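Local atomic coordinates of aminotransferase, class III (Thermomicrobium roseum, PDB entry 6IO1), a protein that probably transfers amino groups with the help of pyridoxal 5'-phosphate, as a thermostable (S)-enantioselective omega-transaminase of the class-III family. Residues 94-100 and 326-332; 356-361 and 435-439. All coordinates share one frame; numbering follows the deposited sequence.

Contact 1: residues 94-100 and 326-332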
loop_
_atom_site.group_PDB
_atom_site.type_symbol
_atom_site.label_atom_id
_atom_site.label_comp_id
_atom_site.label_asym_id
_atom_site.label_seq_id
_atom_site.Cartn_x
_atom_site.Cartn_y
_atom_site.Cartn_z
ATOM N N SER B 94 6.343 -12.434 13.125
ATOM C CA SER B 94 5.675 -12.377 14.414
ATOM C C SER B 94 4.633 -13.486 14.524
ATOM O O SER B 94 4.163 -14.012 13.509
ATOM C CB SER B 94 5.005 -11.010 14.615
ATOM O OG SER B 94 3.836 -10.890 13.825
ATOM N N PRO B 95 4.254 -13.872 15.741
ATOM C CA PRO B 95 3.273 -14.957 15.917
ATOM C C PRO B 95 1.937 -14.673 15.244
ATOM O O PRO B 95 1.372 -15.583 14.615
ATOM C CB PRO B 95 3.124 -15.048 17.443
ATOM C CG PRO B 95 4.449 -14.615 17.950
ATOM C CD PRO B 95 4.905 -13.520 17.017
ATOM N N PRO B 96 1.371 -13.456 15.354
ATOM C CA PRO B 96 0.069 -13.239 14.696
ATOM C C PRO B 96 0.121 -13.426 13.191
ATOM O O PRO B 96 -0.819 -13.980 12.609
ATOM C CB PRO B 96 -0.294 -11.796 15.080
ATOM C CG PRO B 96 0.536 -11.474 16.250
ATOM C CD PRO B 96 1.794 -12.253 16.100
ATOM N N THR B 97 1.209 -12.999 12.548
ATOM C CA THR B 97 1.345 -13.173 11.105
ATOM C C THR B 97 1.360 -14.652 10.730
ATOM O O THR B 97 0.670 -15.080 9.794
ATOM C CB THR B 97 2.621 -12.482 10.622
ATOM O OG1 THR B 97 2.673 -11.150 11.148
ATOM C CG2 THR B 97 2.658 -12.425 9.104
ATOM N N ILE B 98 2.140 -15.449 11.464
ATOM C CA ILE B 98 2.248 -16.878 11.180
ATOM C C ILE B 98 0.901 -17.566 11.380
ATOM O O ILE B 98 0.461 -18.377 10.549
ATOM C CB ILE B 98 3.342 -17.505 12.064
ATOM C CG1 ILE B 98 4.705 -16.883 11.754
ATOM C CG2 ILE B 98 3.386 -19.003 11.878
ATOM C CD1 ILE B 98 5.800 -17.303 12.712
ATOM N N GLU B 99 0.232 -17.257 12.494
ATOM C CA GLU B 99 -1.063 -17.871 12.767
ATOM C C GLU B 99 -2.093 -17.479 11.715
ATOM O O GLU B 99 -2.904 -18.312 11.293
ATOM C CB GLU B 99 -1.544 -17.492 14.168
ATOM C CG GLU B 99 -0.651 -18.003 15.295
ATOM C CD GLU B 99 -0.782 -19.499 15.541
ATOM O OE1 GLU B 99 -1.495 -20.183 14.775
ATOM O OE2 GLU B 99 -0.168 -19.994 16.509
ATOM N N LEU B 100 -2.075 -16.217 11.277
ATOM C CA LEU B 100 -2.995 -15.793 10.229
ATOM C C LEU B 100 -2.719 -16.527 8.926
ATOM O O LEU B 100 -3.653 -16.914 8.216
ATOM C CB LEU B 100 -2.904 -14.281 10.021
ATOM C CG LEU B 100 -3.866 -13.720 8.972
ATOM C CD1 LEU B 100 -5.311 -13.938 9.399
ATOM C CD2 LEU B 100 -3.596 -12.246 8.716
ATOM N N GLY B 326 2.643 -8.148 6.588
ATOM C CA GLY B 326 2.519 -8.966 7.779
ATOM C C GLY B 326 2.562 -8.197 9.079
ATOM O O GLY B 326 3.081 -8.710 10.074
ATOM N N HIS B 327 2.049 -6.969 9.090
ATOM C CA HIS B 327 2.072 -6.140 10.285
ATOM C C HIS B 327 1.417 -6.878 11.453
ATOM O O HIS B 327 0.269 -7.328 11.328
ATOM C CB HIS B 327 1.352 -4.818 10.019
ATOM C CG HIS B 327 1.581 -3.782 11.074
ATOM N ND1 HIS B 327 0.846 -3.735 12.238
ATOM C CD2 HIS B 327 2.461 -2.755 11.141
ATOM C CE1 HIS B 327 1.263 -2.723 12.976
ATOM N NE2 HIS B 327 2.242 -2.112 12.334
ATOM N N PRO B 328 2.108 -7.031 12.588
ATOM C CA PRO B 328 1.551 -7.846 13.684
ATOM C C PRO B 328 0.211 -7.354 14.204
ATOM O O PRO B 328 -0.671 -8.174 14.493
ATOM C CB PRO B 328 2.643 -7.763 14.762
ATOM C CG PRO B 328 3.897 -7.471 14.005
ATOM C CD PRO B 328 3.478 -6.573 12.879
ATOM N N VAL B 329 0.029 -6.039 14.332
ATOM C CA VAL B 329 -1.242 -5.516 14.820
ATOM C C VAL B 329 -2.355 -5.817 13.825
ATOM O O VAL B 329 -3.455 -6.242 14.208
ATOM C CB VAL B 329 -1.121 -4.008 15.099
ATOM C CG1 VAL B 329 -2.416 -3.465 15.686
ATOM C CG2 VAL B 329 0.053 -3.742 16.023
ATOM N N ALA B 330 -2.086 -5.608 12.534
ATOM C CA ALA B 330 -3.077 -5.908 11.508
ATOM C C ALA B 330 -3.449 -7.383 11.519
ATOM O O ALA B 330 -4.630 -7.732 11.425
ATOM C CB ALA B 330 -2.549 -5.499 10.132
ATOM N N CYS B 331 -2.454 -8.265 11.639
ATOM C CA CYS B 331 -2.728 -9.699 11.637
ATOM C C CYS B 331 -3.507 -10.131 12.877
ATOM O O CYS B 331 -4.397 -10.983 12.787
ATOM C CB CYS B 331 -1.418 -10.476 11.517
ATOM S SG CYS B 331 -0.570 -10.231 9.939
ATOM N N ALA B 332 -3.178 -9.574 14.046
ATOM C CA ALA B 332 -3.935 -9.902 15.252
ATOM C C ALA B 332 -5.385 -9.443 15.135
ATOM O O ALA B 332 -6.318 -10.185 15.488
ATOM C CB ALA B 332 -3.269 -9.275 16.477
HETATM O O HOH W 1 5.399 -9.888 11.474
#
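Thr97 and Gly326 supply the polar centre of the contact: Thr97 OG1 donates a hydrogen bond to Gly326 O over 2.7 Å. The C=O...donor angle is 129° and the hydroxyl lies above the carbonyl plane, not on a lone pair. With chi1 at -49°, OG1 stands beside its own backbone N, which turns the methyl CG2 onto Gly326 CA at 3.7 Å. Gly326 has positive phi, and a CB added there would collide with that methyl. Ser94, the residue right before the helix (N-cap position), donates through OG to Thr97 OG1 at 2.9 Å, so the threonine hydroxyl both receives and gives.

Packing is close where helices 95-100 and 328-332 cross at 43°, their axes approaching to 7.9 Å. Cys331 points into this crossing: its CB meets Pro96 O at 3.7 Å, and its SG meets Leu100 CD2 at 3.8 Å. Ser94 OG also sits tightly on the Pro328 ring, 3.4 Å from CG. The fit is looser toward partly exposed Ala332, whose CB approaches Pro96 CB at 4.1 Å. Separately, a water bridges Gly326 O and, weakly, Ser94 N.

The second subunit adjoins both helix starts: its Gly294 O accepts from His327 NE2, and its Lys14 pairs with Glu99. Beside this dimer interface, the buried helix starts pack between Gln79 of helix 70-82 and Phe117 of edge strand 112-118.

Contact 2: residues 356-361 and 435-439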
loop_
_atom_site.group_PDB
_atom_site.type_symbol
_atom_site.label_atom_id
_atom_site.label_comp_id
_atom_site.label_asym_id
_atom_site.label_seq_id
_atom_site.Cartn_x
_atom_site.Cartn_y
_atom_site.Cartn_z
ATOM N N TYR B 356 -33.056 -10.236 0.337
ATOM C CA TYR B 356 -34.147 -9.334 0.698
ATOM C C TYR B 356 -33.969 -7.964 0.052
ATOM O O TYR B 356 -34.928 -7.386 -0.477
ATOM C CB TYR B 356 -34.236 -9.201 2.218
ATOM C CG TYR B 356 -35.306 -8.241 2.679
ATOM C CD1 TYR B 356 -36.650 -8.573 2.586
ATOM C CD2 TYR B 356 -34.973 -7.000 3.206
ATOM C CE1 TYR B 356 -37.634 -7.698 3.004
ATOM C CE2 TYR B 356 -35.949 -6.118 3.627
ATOM C CZ TYR B 356 -37.278 -6.471 3.524
ATOM O OH TYR B 356 -38.254 -5.597 3.942
ATOM N N LEU B 357 -32.748 -7.426 0.097
ATOM C CA LEU B 357 -32.471 -6.126 -0.500
ATOM C C LEU B 357 -32.692 -6.155 -2.004
ATOM O O LEU B 357 -33.265 -5.220 -2.566
ATOM C CB LEU B 357 -31.041 -5.693 -0.178
ATOM C CG LEU B 357 -30.791 -5.104 1.212
ATOM C CD1 LEU B 357 -29.300 -4.981 1.483
ATOM C CD2 LEU B 357 -31.472 -3.756 1.357
ATOM N N LEU B 358 -32.239 -7.215 -2.676
ATOM C CA LEU B 358 -32.457 -7.324 -4.112
ATOM C C LEU B 358 -33.943 -7.398 -4.432
ATOM O O LEU B 358 -34.421 -6.712 -5.341
ATOM C CB LEU B 358 -31.730 -8.549 -4.665
ATOM C CG LEU B 358 -31.778 -8.731 -6.183
ATOM C CD1 LEU B 358 -31.312 -7.469 -6.889
ATOM C CD2 LEU B 358 -30.942 -9.929 -6.608
ATOM N N GLN B 359 -34.692 -8.205 -3.677
ATOM C CA GLN B 359 -36.125 -8.336 -3.919
ATOM C C GLN B 359 -36.832 -6.998 -3.756
ATOM O O GLN B 359 -37.631 -6.594 -4.609
ATOM C CB GLN B 359 -36.722 -9.379 -2.974
ATOM C CG GLN B 359 -38.229 -9.266 -2.796
ATOM C CD GLN B 359 -38.770 -10.249 -1.777
ATOM O OE1 GLN B 359 -38.694 -11.463 -1.968
ATOM N NE2 GLN B 359 -39.322 -9.729 -0.686
ATOM N N GLU B 360 -36.547 -6.292 -2.661
ATOM C CA GLU B 360 -37.229 -5.025 -2.418
ATOM C C GLU B 360 -36.786 -3.944 -3.403
ATOM O O GLU B 360 -37.620 -3.186 -3.908
ATOM C CB GLU B 360 -37.005 -4.584 -0.973
ATOM C CG GLU B 360 -37.602 -5.537 0.056
ATOM C CD GLU B 360 -39.071 -5.821 -0.200
ATOM O OE1 GLU B 360 -39.838 -4.857 -0.406
ATOM O OE2 GLU B 360 -39.457 -7.008 -0.199
ATOM N N LEU B 361 -35.480 -3.836 -3.668
ATOM C CA LEU B 361 -34.974 -2.821 -4.587
ATOM C C LEU B 361 -35.374 -3.078 -6.035
ATOM O O LEU B 361 -35.476 -2.127 -6.816
ATOM C CB LEU B 361 -33.451 -2.731 -4.475
ATOM C CG LEU B 361 -32.896 -2.143 -3.176
ATOM C CD1 LEU B 361 -31.416 -2.453 -3.051
ATOM C CD2 LEU B 361 -33.145 -0.646 -3.096
ATOM N N CYS B 435 -32.242 -2.762 6.771
ATOM C CA CYS B 435 -32.433 -2.914 5.331
ATOM C C CYS B 435 -33.587 -2.054 4.839
ATOM O O CYS B 435 -33.497 -1.442 3.770
ATOM C CB CYS B 435 -32.673 -4.381 4.968
ATOM S SG CYS B 435 -31.185 -5.400 4.889
ATOM N N ASP B 436 -34.685 -2.004 5.598
ATOM C CA ASP B 436 -35.816 -1.162 5.217
ATOM C C ASP B 436 -35.436 0.310 5.242
ATOM O O ASP B 436 -35.863 1.089 4.377
ATOM C CB ASP B 436 -36.995 -1.398 6.156
ATOM C CG ASP B 436 -37.669 -2.720 5.918
ATOM O OD1 ASP B 436 -37.461 -3.307 4.836
ATOM O OD2 ASP B 436 -38.423 -3.171 6.805
ATOM N N VAL B 437 -34.648 0.710 6.242
ATOM C CA VAL B 437 -34.167 2.087 6.300
ATOM C C VAL B 437 -33.381 2.413 5.039
ATOM O O VAL B 437 -33.633 3.422 4.367
ATOM C CB VAL B 437 -33.321 2.307 7.568
ATOM C CG1 VAL B 437 -32.634 3.661 7.519
ATOM C CG2 VAL B 437 -34.188 2.171 8.809
ATOM N N LEU B 438 -32.457 1.523 4.671
ATOM C CA LEU B 438 -31.633 1.733 3.486
ATOM C C LEU B 438 -32.492 1.799 2.229
ATOM O O LEU B 438 -32.314 2.688 1.382
ATOM C CB LEU B 438 -30.591 0.617 3.381
ATOM C CG LEU B 438 -29.696 0.557 2.143
ATOM C CD1 LEU B 438 -28.925 1.842 1.987
ATOM C CD2 LEU B 438 -28.746 -0.619 2.225
ATOM N N ILE B 439 -33.450 0.877 2.104
ATOM C CA ILE B 439 -34.280 0.819 0.902
ATOM C C ILE B 439 -35.075 2.105 0.746
ATOM O O ILE B 439 -35.129 2.714 -0.332
ATOM C CB ILE B 439 -35.189 -0.427 0.920
ATOM C CG1 ILE B 439 -34.351 -1.701 0.838
ATOM C CG2 ILE B 439 -35.996 -0.478 -0.322
ATOM C CD1 ILE B 439 -35.047 -2.911 1.435
#
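Leu357 and Cys435 face each other near the start of two helical segments, 356-361 and 435-439, which run 35° from parallel with their axes 10.5 Å apart at closest approach. Ile439 is the knob of this packing, seated among Tyr356, Leu357, Glu360 and Leu361. Its CD1 presses on Glu360 CB at 3.5 Å, while its CG1 meets Leu357 CD2 at 3.6 Å. Cys435 SG touches Leu357 CG at 3.7 Å, and Cys435 CB lies in plane at the edge of the Tyr356 ring.

That ring reaches across because its CG is anti to the backbone N (chi1 178°), and Glu360 CG rests over one face. Tyr356 OH donates to the syn lone pair of Asp436 OD1 at 2.6 Å, ring and carboxylate planes standing 54° apart. A phenylalanine here would probably keep the ring packing but leave the Asp436 carboxylate without its phenol partner.

Leu357 and Leu361 pack on Leu380 of strand 379-384 and Leu438 on Met424 of strand 421-424, so both helices lie on one sheet. Apolar side chains thus fill the interface beneath one short polar bond at its partly exposed margin. Since Glu360 OE1 lies 6.0 Å from Asp436 OD1, the phenol O-H and the Gln359 amide, which donates to Glu360 OE2, may ease the proximity of like charges.

In the fold
From the N terminus, the chain reaches contact 1 at the start of helix 95-107 and returns to it at the start of helix 328-344. The loop so closed holds all seven strands of the sheet running from 112-118 to 181-184, and the residues lining the cofactor pocket, Lys289 among them. Helix 328-344 then leads directly into helix 346-361, whose end opens contact 2. This second, smaller loop contains strands 370-376, 379-384, 413-418 and 421-424 of the other sheet and closes on the C-terminal helix 432-450. The two loops lie in series, neither nested nor crossed, and their nearest contact atoms are about 27 Å apart.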